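Local coordinates for glucose-6-phosphate dehydrogenase (Trypanosoma cruzi, PDB 5AQ1), which catalyses the NADP+-dependent oxidation of glucose 6-phosphate, the entry step of the pentose phosphate pathway, at residues E203-I209 with S454-V460; I209-K215 with A441-L445; G366-E370 with Y487-G493. All coordinates share one frame; numbering follows the deposited sequence.

Contacts 1 and 2 are neighbours, with centres about 12 Å apart: they share Ile209 and join the chain around strand 206-208 to helix 441-451 or the loop that follows it. Contact 2 is the buried one, mostly apolar between its segments, with hydrogen bonds from 209-215 to the sugar phosphate. Contact 1, partly buried, mixes an edge-to-face ring pair with an ion pair and backbone bonds. Contact 3 lies about 26 Å from contact 2, centre to centre, on the large mixed sheet; it sets a loop against the end of a strand and the turn that follows, is partly exposed, and is held mainly through backbone carbonyls. Contacts 2 and 3 meet the same substrate, at its phosphate and its sugar hydroxyls respectively.

Contact 1 of 3, residues E203-I209 with S454-V460; sequences ERQVFRI and STNFVRV
Phe207 drives its ring edge into the face of Phe457, joining strand 206-208, within this chain an outermost strand of the parallel, Rossmann-type sheet, to the loop between helices 441-451 and 460-479. The planes stand at 81° with centroids 4.9 Å apart, so the pair is T-shaped. Phe207 CD2 hangs over the centre of the Phe457 ring, and Phe207 CB also lies above it, off-centre. CD1 of Ile209 reaches CE2 of Phe457, the two side chains running side by side.

Next to the rings the backbones join: Val458 N donates to Arg208 O at 3.0 Å. The Arg208 side chain returns the link, NH1 donating to Val458 O at 2.9 Å. CG of Arg208 is anti to its carbonyl carbon (chi1 -64°) and the chain runs extended to NE, which carries the guanidinium past Val458 to Val460. There it lies between Val460 CA over one face and Val206 CG1 over the other.

Glu203 fixes the rotation of the Arg208 guanidinium through an end-on, two-nitrogen salt bridge, NH2 to OE1 and NH1 to OE2. A water bridges the segments, accepting from Arg208 N and lying within bonding distance of Val206 O and Val458 O. Arg459, at the N-cap position of helix 460-479, sends its guanidinium away to Asp461, Asp296 and Glu292. Glu203 OE2 takes two donors from opposite faces of its carboxylate plane: Arg208 NH1, and Val460 N at 2.8 Å, 42° out of that plane.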
loop_
_atom_site.group_PDB
_atom_site.type_symbol
_atom_site.label_atom_id
_atom_site.label_comp_id
_atom_site.label_asym_id
_atom_site.label_seq_id
_atom_site.Cartn_x
_atom_site.Cartn_y
_atom_site.Cartn_z
ATOM N N GLU B 203 10.414 -22.240 -33.071
ATOM C CA GLU B 203 9.350 -21.478 -32.421
ATOM C C GLU B 203 9.380 -20.007 -32.845
ATOM O O GLU B 203 8.338 -19.357 -32.907
ATOM C CB GLU B 203 9.467 -21.601 -30.899
ATOM C CG GLU B 203 8.357 -20.923 -30.101
ATOM C CD GLU B 203 6.984 -21.540 -30.310
ATOM O OE1 GLU B 203 6.867 -22.619 -30.938
ATOM O OE2 GLU B 203 6.008 -20.937 -29.825
ATOM N N ARG B 204 10.574 -19.498 -33.136
ATOM C CA ARG B 204 10.743 -18.148 -33.675
ATOM C C ARG B 204 9.996 -17.934 -34.996
ATOM O O ARG B 204 9.520 -16.833 -35.268
ATOM C CB ARG B 204 12.228 -17.850 -33.877
ATOM C CG ARG B 204 12.980 -17.535 -32.595
ATOM C CD ARG B 204 14.368 -16.990 -32.901
ATOM N NE ARG B 204 15.083 -17.797 -33.894
ATOM C CZ ARG B 204 15.729 -18.938 -33.642
ATOM N NH1 ARG B 204 15.772 -19.454 -32.415
ATOM N NH2 ARG B 204 16.342 -19.574 -34.635
ATOM N N GLN B 205 9.899 -18.984 -35.808
ATOM C CA GLN B 205 9.255 -18.902 -37.118
ATOM C C GLN B 205 7.735 -19.027 -37.069
ATOM O O GLN B 205 7.060 -18.639 -38.017
ATOM C CB GLN B 205 9.808 -19.985 -38.044
ATOM C CG GLN B 205 11.293 -19.860 -38.321
ATOM C CD GLN B 205 11.828 -21.022 -39.133
ATOM O OE1 GLN B 205 11.588 -22.184 -38.806
ATOM N NE2 GLN B 205 12.569 -20.714 -40.193
ATOM N N VAL B 206 7.197 -19.573 -35.983
ATOM C CA VAL B 206 5.757 -19.800 -35.871
ATOM C C VAL B 206 5.053 -18.624 -35.189
ATOM O O VAL B 206 5.453 -18.184 -34.111
ATOM C CB VAL B 206 5.445 -21.101 -35.107
ATOM C CG1 VAL B 206 3.939 -21.308 -34.999
ATOM C CG2 VAL B 206 6.091 -22.294 -35.802
ATOM N N PHE B 207 3.995 -18.139 -35.834
ATOM C CA PHE B 207 3.202 -17.021 -35.349
ATOM C C PHE B 207 1.748 -17.461 -35.202
ATOM O O PHE B 207 0.959 -17.354 -36.139
ATOM C CB PHE B 207 3.325 -15.842 -36.320
ATOM C CG PHE B 207 4.636 -15.123 -36.225
ATOM C CD1 PHE B 207 5.801 -15.710 -36.690
ATOM C CD2 PHE B 207 4.710 -13.866 -35.653
ATOM C CE1 PHE B 207 7.016 -15.053 -36.591
ATOM C CE2 PHE B 207 5.919 -13.200 -35.551
ATOM C CZ PHE B 207 7.076 -13.793 -36.021
ATOM N N ARG B 208 1.405 -17.975 -34.025
ATOM C CA ARG B 208 0.045 -18.446 -33.762
ATOM C C ARG B 208 -0.901 -17.275 -33.504
ATOM O O ARG B 208 -0.703 -16.501 -32.561
ATOM C CB ARG B 208 0.025 -19.405 -32.572
ATOM C CG ARG B 208 0.801 -20.682 -32.818
ATOM C CD ARG B 208 0.717 -21.647 -31.648
ATOM N NE ARG B 208 1.796 -22.626 -31.699
ATOM C CZ ARG B 208 3.063 -22.364 -31.391
ATOM N NH1 ARG B 208 3.429 -21.145 -31.003
ATOM N NH2 ARG B 208 3.976 -23.326 -31.472
ATOM N N ILE B 209 -1.926 -17.159 -34.344
ATOM C CA ILE B 209 -2.877 -16.060 -34.252
ATOM C C ILE B 209 -3.866 -16.280 -33.118
ATOM O O ILE B 209 -4.442 -17.360 -32.984
ATOM C CB ILE B 209 -3.700 -15.891 -35.552
ATOM C CG1 ILE B 209 -2.806 -15.426 -36.704
ATOM C CG2 ILE B 209 -4.853 -14.907 -35.345
ATOM C CD1 ILE B 209 -2.436 -13.955 -36.675
ATOM N N SER B 454 7.045 -10.956 -32.036
ATOM C CA SER B 454 6.189 -12.056 -31.582
ATOM C C SER B 454 5.308 -11.728 -30.377
ATOM O O SER B 454 4.601 -12.602 -29.887
ATOM C CB SER B 454 7.048 -13.275 -31.250
ATOM O OG SER B 454 7.754 -13.718 -32.389
ATOM N N THR B 455 5.343 -10.483 -29.906
ATOM C CA THR B 455 4.631 -10.085 -28.685
ATOM C C THR B 455 3.183 -10.571 -28.648
ATOM O O THR B 455 2.751 -11.171 -27.660
ATOM C CB THR B 455 4.640 -8.551 -28.509
ATOM O OG1 THR B 455 5.991 -8.090 -28.402
ATOM C CG2 THR B 455 3.869 -8.132 -27.265
ATOM N N ASN B 456 2.450 -10.322 -29.729
ATOM C CA ASN B 456 1.010 -10.591 -29.782
ATOM C C ASN B 456 0.661 -11.879 -30.522
ATOM O O ASN B 456 -0.304 -11.923 -31.287
ATOM C CB ASN B 456 0.290 -9.395 -30.410
ATOM C CG ASN B 456 0.390 -8.148 -29.554
ATOM O OD1 ASN B 456 0.192 -8.206 -28.342
ATOM N ND2 ASN B 456 0.689 -7.013 -30.177
ATOM N N PHE B 457 1.452 -12.921 -30.281
ATOM C CA PHE B 457 1.234 -14.228 -30.879
ATOM C C PHE B 457 1.420 -15.289 -29.810
ATOM O O PHE B 457 2.284 -15.156 -28.947
ATOM C CB PHE B 457 2.201 -14.454 -32.039
ATOM C CG PHE B 457 1.971 -13.532 -33.196
ATOM C CD1 PHE B 457 2.604 -12.299 -33.260
ATOM C CD2 PHE B 457 1.101 -13.887 -34.217
ATOM C CE1 PHE B 457 2.384 -11.444 -34.322
ATOM C CE2 PHE B 457 0.878 -13.036 -35.285
ATOM C CZ PHE B 457 1.519 -11.814 -35.338
ATOM N N VAL B 458 0.624 -16.352 -29.889
ATOM C CA VAL B 458 0.546 -17.333 -28.813
ATOM C C VAL B 458 1.741 -18.277 -28.864
ATOM O O VAL B 458 1.914 -19.022 -29.826
ATOM C CB VAL B 458 -0.764 -18.145 -28.873
ATOM C CG1 VAL B 458 -0.911 -19.015 -27.632
ATOM C CG2 VAL B 458 -1.964 -17.214 -29.010
ATOM N N ARG B 459 2.563 -18.241 -27.816
ATOM C CA ARG B 459 3.751 -19.090 -27.741
ATOM C C ARG B 459 3.342 -20.519 -27.382
ATOM O O ARG B 459 2.260 -20.743 -26.844
ATOM C CB ARG B 459 4.750 -18.530 -26.728
ATOM C CG ARG B 459 6.193 -18.915 -27.012
ATOM C CD ARG B 459 7.169 -18.077 -26.203
ATOM N NE ARG B 459 7.113 -18.380 -24.776
ATOM C CZ ARG B 459 7.728 -17.677 -23.827
ATOM N NH1 ARG B 459 8.451 -16.602 -24.134
ATOM N NH2 ARG B 459 7.614 -18.043 -22.558
ATOM N N VAL B 460 4.202 -21.481 -27.702
ATOM C CA VAL B 460 3.876 -22.897 -27.517
ATOM C C VAL B 460 3.520 -23.230 -26.064
ATOM O O VAL B 460 2.564 -23.960 -25.811
ATOM C CB VAL B 460 5.002 -23.827 -28.050
ATOM C CG1 VAL B 460 6.304 -23.658 -27.273
ATOM C CG2 VAL B 460 4.555 -25.284 -28.031
HETATM O O HOH W 1 7.007 -15.918 -33.247
HETATM O O HOH W 2 3.476 -17.610 -32.004
#

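Contact 2 of 3, residues I209-K215 with A441-L445; sequences IDHYLGK and AYESL. With BG6 (6-O-phosphono-beta-D-glucopyranose), chain F.
His211 and Tyr442 carry the aromatic part of this contact, in which the 3-10 turn 211-214 sits against the N-terminal part of helix 441-451. Their planes are 8° apart, but the slid rings barely overlap, and His211 CB meets Tyr442 CZ, at 3.6 Å. Among the apolar contacts, Ile209 CG2 touches CE1 of Tyr442, and Leu445 CD1 packs on the His211 backbone, 3.7 Å from CA. Gly214 brings the backbones together, its CA 4.0 Å from that of Ala441, and its O receives a CA-H...O contact from Ala441.

Polar bonds run to the substrate. CG of His211 lies between the backbone N and the carbonyl carbon (chi1 88°), which turns the imidazole so that NE2 donates to phosphate O2P at 2.7 Å, nearly straight at 175°. Lys215 NZ gives O2P a second bond at 2.8 Å, and Gln401 OE1 also bonds this nitrogen; Tyr212 OH makes a weak bond to O1P. A water joins Lys215 NZ to Ala441 N. Asp210 OD1 is hydrogen-bonded to His273 ND1, and His273 also binds the sugar phosphate. With two donors converging on one phosphate oxygen, the turn and Lys215 form part of a phosphate-binding site that should stabilise the anion.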
loop_
_atom_site.group_PDB
_atom_site.type_symbol
_atom_site.label_atom_id
_atom_site.label_comp_id
_atom_site.label_asym_id
_atom_site.label_seq_id
_atom_site.Cartn_x
_atom_site.Cartn_y
_atom_site.Cartn_z
ATOM N N ILE B 209 -1.926 -17.159 -34.344
ATOM C CA ILE B 209 -2.877 -16.060 -34.252
ATOM C C ILE B 209 -3.866 -16.280 -33.118
ATOM O O ILE B 209 -4.442 -17.360 -32.984
ATOM C CB ILE B 209 -3.700 -15.891 -35.552
ATOM C CG1 ILE B 209 -2.806 -15.426 -36.704
ATOM C CG2 ILE B 209 -4.853 -14.907 -35.345
ATOM C CD1 ILE B 209 -2.436 -13.955 -36.675
ATOM N N ASP B 210 -4.028 -15.247 -32.300
ATOM C CA ASP B 210 -5.249 -15.038 -31.535
ATOM C C ASP B 210 -5.663 -13.611 -31.852
ATOM O O ASP B 210 -5.077 -12.660 -31.329
ATOM C CB ASP B 210 -5.025 -15.229 -30.037
ATOM C CG ASP B 210 -6.318 -15.167 -29.245
ATOM O OD1 ASP B 210 -7.188 -14.323 -29.561
ATOM O OD2 ASP B 210 -6.462 -15.966 -28.300
ATOM N N HIS B 211 -6.665 -13.460 -32.712
ATOM C CA HIS B 211 -6.890 -12.172 -33.364
ATOM C C HIS B 211 -7.382 -11.075 -32.420
ATOM O O HIS B 211 -7.326 -9.899 -32.764
ATOM C CB HIS B 211 -7.787 -12.318 -34.604
ATOM C CG HIS B 211 -9.254 -12.232 -34.325
ATOM N ND1 HIS B 211 -10.009 -13.324 -33.954
ATOM C CD2 HIS B 211 -10.113 -11.189 -34.400
ATOM C CE1 HIS B 211 -11.267 -12.953 -33.795
ATOM N NE2 HIS B 211 -11.356 -11.661 -34.059
ATOM N N TYR B 212 -7.828 -11.451 -31.226
ATOM C CA TYR B 212 -8.188 -10.458 -30.213
ATOM C C TYR B 212 -6.997 -9.604 -29.772
ATOM O O TYR B 212 -7.178 -8.450 -29.377
ATOM C CB TYR B 212 -8.877 -11.127 -29.019
ATOM C CG TYR B 212 -10.376 -11.238 -29.197
ATOM C CD1 TYR B 212 -10.933 -11.588 -30.430
ATOM C CD2 TYR B 212 -11.240 -10.985 -28.141
ATOM C CE1 TYR B 212 -12.301 -11.679 -30.599
ATOM C CE2 TYR B 212 -12.611 -11.082 -28.303
ATOM C CZ TYR B 212 -13.135 -11.423 -29.534
ATOM O OH TYR B 212 -14.497 -11.515 -29.694
ATOM N N LEU B 213 -5.786 -10.151 -29.884
ATOM C CA LEU B 213 -4.560 -9.403 -29.584
ATOM C C LEU B 213 -4.224 -8.303 -30.600
ATOM O O LEU B 213 -3.261 -7.560 -30.406
ATOM C CB LEU B 213 -3.369 -10.357 -29.468
ATOM C CG LEU B 213 -3.420 -11.411 -28.362
ATOM C CD1 LEU B 213 -2.220 -12.340 -28.484
ATOM C CD2 LEU B 213 -3.463 -10.758 -26.985
ATOM N N GLY B 214 -4.998 -8.204 -31.679
ATOM C CA GLY B 214 -4.856 -7.111 -32.642
ATOM C C GLY B 214 -5.869 -5.990 -32.466
ATOM O O GLY B 214 -5.834 -4.998 -33.201
ATOM N N LYS B 215 -6.776 -6.144 -31.501
ATOM C CA LYS B 215 -7.821 -5.149 -31.252
ATOM C C LYS B 215 -7.273 -4.000 -30.417
ATOM O O LYS B 215 -6.561 -4.225 -29.438
ATOM C CB LYS B 215 -9.025 -5.787 -30.555
ATOM C CG LYS B 215 -9.778 -6.784 -31.417
ATOM C CD LYS B 215 -11.113 -7.166 -30.802
ATOM C CE LYS B 215 -11.807 -8.265 -31.595
ATOM N NZ LYS B 215 -12.279 -7.794 -32.925
ATOM N N ALA B 441 -8.320 -6.141 -36.537
ATOM C CA ALA B 441 -7.271 -6.850 -35.804
ATOM C C ALA B 441 -6.152 -7.402 -36.698
ATOM O O ALA B 441 -4.976 -7.303 -36.366
ATOM C CB ALA B 441 -7.885 -7.978 -34.994
ATOM N N TYR B 442 -6.528 -7.979 -37.832
ATOM C CA TYR B 442 -5.567 -8.649 -38.700
ATOM C C TYR B 442 -4.578 -7.711 -39.411
ATOM O O TYR B 442 -3.557 -8.171 -39.919
ATOM C CB TYR B 442 -6.302 -9.529 -39.712
ATOM C CG TYR B 442 -6.822 -10.822 -39.120
ATOM C CD1 TYR B 442 -5.964 -11.892 -38.887
ATOM C CD2 TYR B 442 -8.169 -10.982 -38.803
ATOM C CE1 TYR B 442 -6.427 -13.081 -38.351
ATOM C CE2 TYR B 442 -8.643 -12.172 -38.265
ATOM C CZ TYR B 442 -7.768 -13.220 -38.041
ATOM O OH TYR B 442 -8.220 -14.411 -37.508
ATOM N N GLU B 443 -4.866 -6.411 -39.452
ATOM C CA GLU B 443 -3.907 -5.448 -40.004
ATOM C C GLU B 443 -2.705 -5.324 -39.078
ATOM O O GLU B 443 -1.560 -5.425 -39.517
ATOM C CB GLU B 443 -4.543 -4.065 -40.198
ATOM C CG GLU B 443 -5.646 -4.006 -41.241
ATOM C CD GLU B 443 -6.335 -2.654 -41.282
ATOM O OE1 GLU B 443 -5.625 -1.628 -41.394
ATOM O OE2 GLU B 443 -7.585 -2.619 -41.197
ATOM N N SER B 444 -2.976 -5.098 -37.796
ATOM C CA SER B 444 -1.926 -4.978 -36.786
ATOM C C SER B 444 -1.044 -6.228 -36.746
ATOM O O SER B 444 0.185 -6.137 -36.750
ATOM C CB SER B 444 -2.546 -4.753 -35.402
ATOM O OG SER B 444 -3.601 -3.799 -35.450
ATOM N N LEU B 445 -1.686 -7.394 -36.734
ATOM C CA LEU B 445 -0.993 -8.665 -36.519
ATOM C C LEU B 445 -0.097 -9.055 -37.689
ATOM O O LEU B 445 1.071 -9.390 -37.491
ATOM C CB LEU B 445 -1.999 -9.780 -36.206
ATOM C CG LEU B 445 -2.794 -9.560 -34.910
ATOM C CD1 LEU B 445 -3.929 -10.557 -34.797
ATOM C CD2 LEU B 445 -1.895 -9.647 -33.688
HETATM C C1 BG6 F . -13.704 -16.336 -33.727
HETATM C C2 BG6 F . -14.647 -17.397 -33.165
HETATM O O1 BG6 F . -12.353 -16.616 -33.338
HETATM O O5 BG6 F . -14.077 -15.048 -33.228
HETATM C C3 BG6 F . -16.080 -17.047 -33.531
HETATM O O2 BG6 F . -14.308 -18.690 -33.676
HETATM C C4 BG6 F . -16.388 -15.655 -33.004
HETATM O O3 BG6 F . -17.009 -17.989 -32.985
HETATM C C5 BG6 F . -15.402 -14.658 -33.599
HETATM O O4 BG6 F . -17.732 -15.305 -33.337
HETATM C C6 BG6 F . -15.692 -13.237 -33.122
HETATM O O6 BG6 F . -14.653 -12.347 -33.531
HETATM P P BG6 F . -14.881 -10.757 -33.459
HETATM O O1P BG6 F . -15.285 -10.490 -32.027
HETATM O O2P BG6 F . -13.544 -10.168 -33.810
HETATM O O3P BG6 F . -15.968 -10.511 -34.478
HETATM O O HOH W 3 -10.237 -15.795 -35.195
HETATM O O HOH W 4 -11.224 -6.434 -35.144
#

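Contact 3 of 3, residues G366-E370 with Y487-G493; sequences GKALE and YAAGSCG. With BG6 (6-O-phosphono-beta-D-glucopyranose), chain F.
Tyr487 OH donates to Lys367 O at 2.7 Å, the donor tilted 22° from the carbonyl plane, and hydrogen-bonds to Thr343 OG1 as well. Its chi1 of 67° sets CG between the backbone N and the carbonyl carbon, turning the ring edge to the carbonyls of Lys367 and Ala368. Ala368 O is met mainly by Gly490 N, 3.0 Å away and 63° above the carbonyl plane, so no lone pair is addressed; Ala489 CA adds a CA-H...O contact to the same oxygen.

Ala488 O takes the type II turn's bond from Ser491 N. Ser491 O is approached by Leu369 CA in a CA-H...O contact of 3.3 Å. One water donates to both Glu370 OE2 (2.9 Å) and Cys492 O. The apolar filling is small: Ala368 CB meets Ala489 CB, and CD2 of Leu369 lies obliquely to the Tyr487 ring, 3.8 Å from CE2.

The CA-CB bond of Lys367 leads away from segment 487-493, the chain runs extended until chi4 bends it, and NZ donates to O3 and O4 of the sugar, 2.9 Å each. The same nitrogen forms a salt bridge with Glu249, which also binds the sugar. The type II turn that follows strand 484-488, within this chain an outer strand of the mixed sheet, thus packs against the loop after strand 361-366, which supplies a sugar-binding lysine to the glucose 6-phosphate pocket.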
loop_
_atom_site.group_PDB
_atom_site.type_symbol
_atom_site.label_atom_id
_atom_site.label_comp_id
_atom_site.label_asym_id
_atom_site.label_seq_id
_atom_site.Cartn_x
_atom_site.Cartn_y
_atom_site.Cartn_z
ATOM N N GLY B 366 -21.066 -15.743 -24.556
ATOM C CA GLY B 366 -22.269 -16.345 -25.105
ATOM C C GLY B 366 -22.620 -15.842 -26.489
ATOM O O GLY B 366 -22.334 -14.696 -26.834
ATOM N N LYS B 367 -23.230 -16.722 -27.277
ATOM C CA LYS B 367 -23.815 -16.362 -28.563
ATOM C C LYS B 367 -25.334 -16.341 -28.404
ATOM O O LYS B 367 -25.866 -16.839 -27.408
ATOM C CB LYS B 367 -23.384 -17.359 -29.642
ATOM C CG LYS B 367 -21.913 -17.245 -30.032
ATOM C CD LYS B 367 -21.515 -18.281 -31.076
ATOM C CE LYS B 367 -20.042 -18.176 -31.457
ATOM N NZ LYS B 367 -19.780 -17.184 -32.540
ATOM N N ALA B 368 -26.022 -15.750 -29.379
ATOM C CA ALA B 368 -27.478 -15.589 -29.334
ATOM C C ALA B 368 -27.945 -14.827 -28.088
ATOM O O ALA B 368 -28.900 -15.235 -27.420
ATOM C CB ALA B 368 -28.168 -16.946 -29.429
ATOM N N LEU B 369 -27.277 -13.712 -27.794
ATOM C CA LEU B 369 -27.623 -12.868 -26.650
ATOM C C LEU B 369 -28.235 -11.533 -27.108
ATOM O O LEU B 369 -28.418 -11.314 -28.302
ATOM C CB LEU B 369 -26.382 -12.639 -25.782
ATOM C CG LEU B 369 -25.817 -13.874 -25.075
ATOM C CD1 LEU B 369 -24.519 -13.516 -24.372
ATOM C CD2 LEU B 369 -26.813 -14.453 -24.081
ATOM N N GLU B 370 -28.560 -10.655 -26.157
ATOM C CA GLU B 370 -29.219 -9.372 -26.477
ATOM C C GLU B 370 -28.361 -8.342 -27.218
ATOM O O GLU B 370 -28.903 -7.431 -27.843
ATOM C CB GLU B 370 -29.866 -8.694 -25.248
ATOM C CG GLU B 370 -29.416 -9.121 -23.856
ATOM C CD GLU B 370 -27.939 -8.918 -23.583
ATOM O OE1 GLU B 370 -27.535 -7.789 -23.237
ATOM O OE2 GLU B 370 -27.188 -9.906 -23.677
ATOM N N TYR B 487 -31.798 -21.118 -22.778
ATOM C CA TYR B 487 -32.126 -19.695 -22.783
ATOM C C TYR B 487 -32.564 -19.290 -24.187
ATOM O O TYR B 487 -32.013 -19.768 -25.177
ATOM C CB TYR B 487 -30.938 -18.850 -22.315
ATOM C CG TYR B 487 -29.735 -18.854 -23.235
ATOM C CD1 TYR B 487 -28.827 -19.910 -23.222
ATOM C CD2 TYR B 487 -29.489 -17.788 -24.098
ATOM C CE1 TYR B 487 -27.718 -19.911 -24.052
ATOM C CE2 TYR B 487 -28.379 -17.779 -24.929
ATOM C CZ TYR B 487 -27.497 -18.844 -24.902
ATOM O OH TYR B 487 -26.398 -18.849 -25.734
ATOM N N ALA B 488 -33.569 -18.425 -24.274
ATOM C CA ALA B 488 -34.086 -18.005 -25.571
ATOM C C ALA B 488 -33.066 -17.115 -26.258
ATOM O O ALA B 488 -32.463 -16.248 -25.623
ATOM C CB ALA B 488 -35.403 -17.268 -25.408
ATOM N N ALA B 489 -32.862 -17.338 -27.553
ATOM C CA ALA B 489 -31.998 -16.469 -28.343
ATOM C C ALA B 489 -32.502 -15.034 -28.235
ATOM O O ALA B 489 -33.710 -14.791 -28.248
ATOM C CB ALA B 489 -31.969 -16.915 -29.796
ATOM N N GLY B 490 -31.576 -14.091 -28.089
ATOM C CA GLY B 490 -31.929 -12.687 -27.915
ATOM C C GLY B 490 -32.112 -12.276 -26.466
ATOM O O GLY B 490 -32.091 -11.085 -26.160
ATOM N N SER B 491 -32.296 -13.248 -25.571
ATOM C CA SER B 491 -32.362 -12.978 -24.134
ATOM C C SER B 491 -30.964 -12.694 -23.578
ATOM O O SER B 491 -29.973 -12.767 -24.303
ATOM C CB SER B 491 -32.988 -14.167 -23.397
ATOM O OG SER B 491 -32.102 -15.273 -23.356
ATOM N N CYS B 492 -30.890 -12.388 -22.286
ATOM C CA CYS B 492 -29.615 -12.122 -21.620
ATOM C C CYS B 492 -28.896 -13.399 -21.165
ATOM O O CYS B 492 -27.817 -13.323 -20.573
ATOM C CB CYS B 492 -29.832 -11.198 -20.414
ATOM S SG CYS B 492 -30.567 -9.596 -20.821
ATOM N N GLY B 493 -29.482 -14.565 -21.444
ATOM C CA GLY B 493 -28.921 -15.844 -21.013
ATOM C C GLY B 493 -29.757 -16.459 -19.909
ATOM O O GLY B 493 -30.788 -15.902 -19.530
HETATM C C1 BG6 F . -13.704 -16.336 -33.727
HETATM C C2 BG6 F . -14.647 -17.397 -33.165
HETATM O O1 BG6 F . -12.353 -16.616 -33.338
HETATM O O5 BG6 F . -14.077 -15.048 -33.228
HETATM C C3 BG6 F . -16.080 -17.047 -33.531
HETATM O O2 BG6 F . -14.308 -18.690 -33.676
HETATM C C4 BG6 F . -16.388 -15.655 -33.004
HETATM O O3 BG6 F . -17.009 -17.989 -32.985
HETATM C C5 BG6 F . -15.402 -14.658 -33.599
HETATM O O4 BG6 F . -17.732 -15.305 -33.337
HETATM C C6 BG6 F . -15.692 -13.237 -33.122
HETATM O O6 BG6 F . -14.653 -12.347 -33.531
HETATM P P BG6 F . -14.881 -10.757 -33.459
HETATM O O1P BG6 F . -15.285 -10.490 -32.027
HETATM O O2P BG6 F . -13.544 -10.168 -33.810
HETATM O O3P BG6 F . -15.968 -10.511 -34.478
HETATM O O HOH W 5 -26.119 -11.307 -21.432
#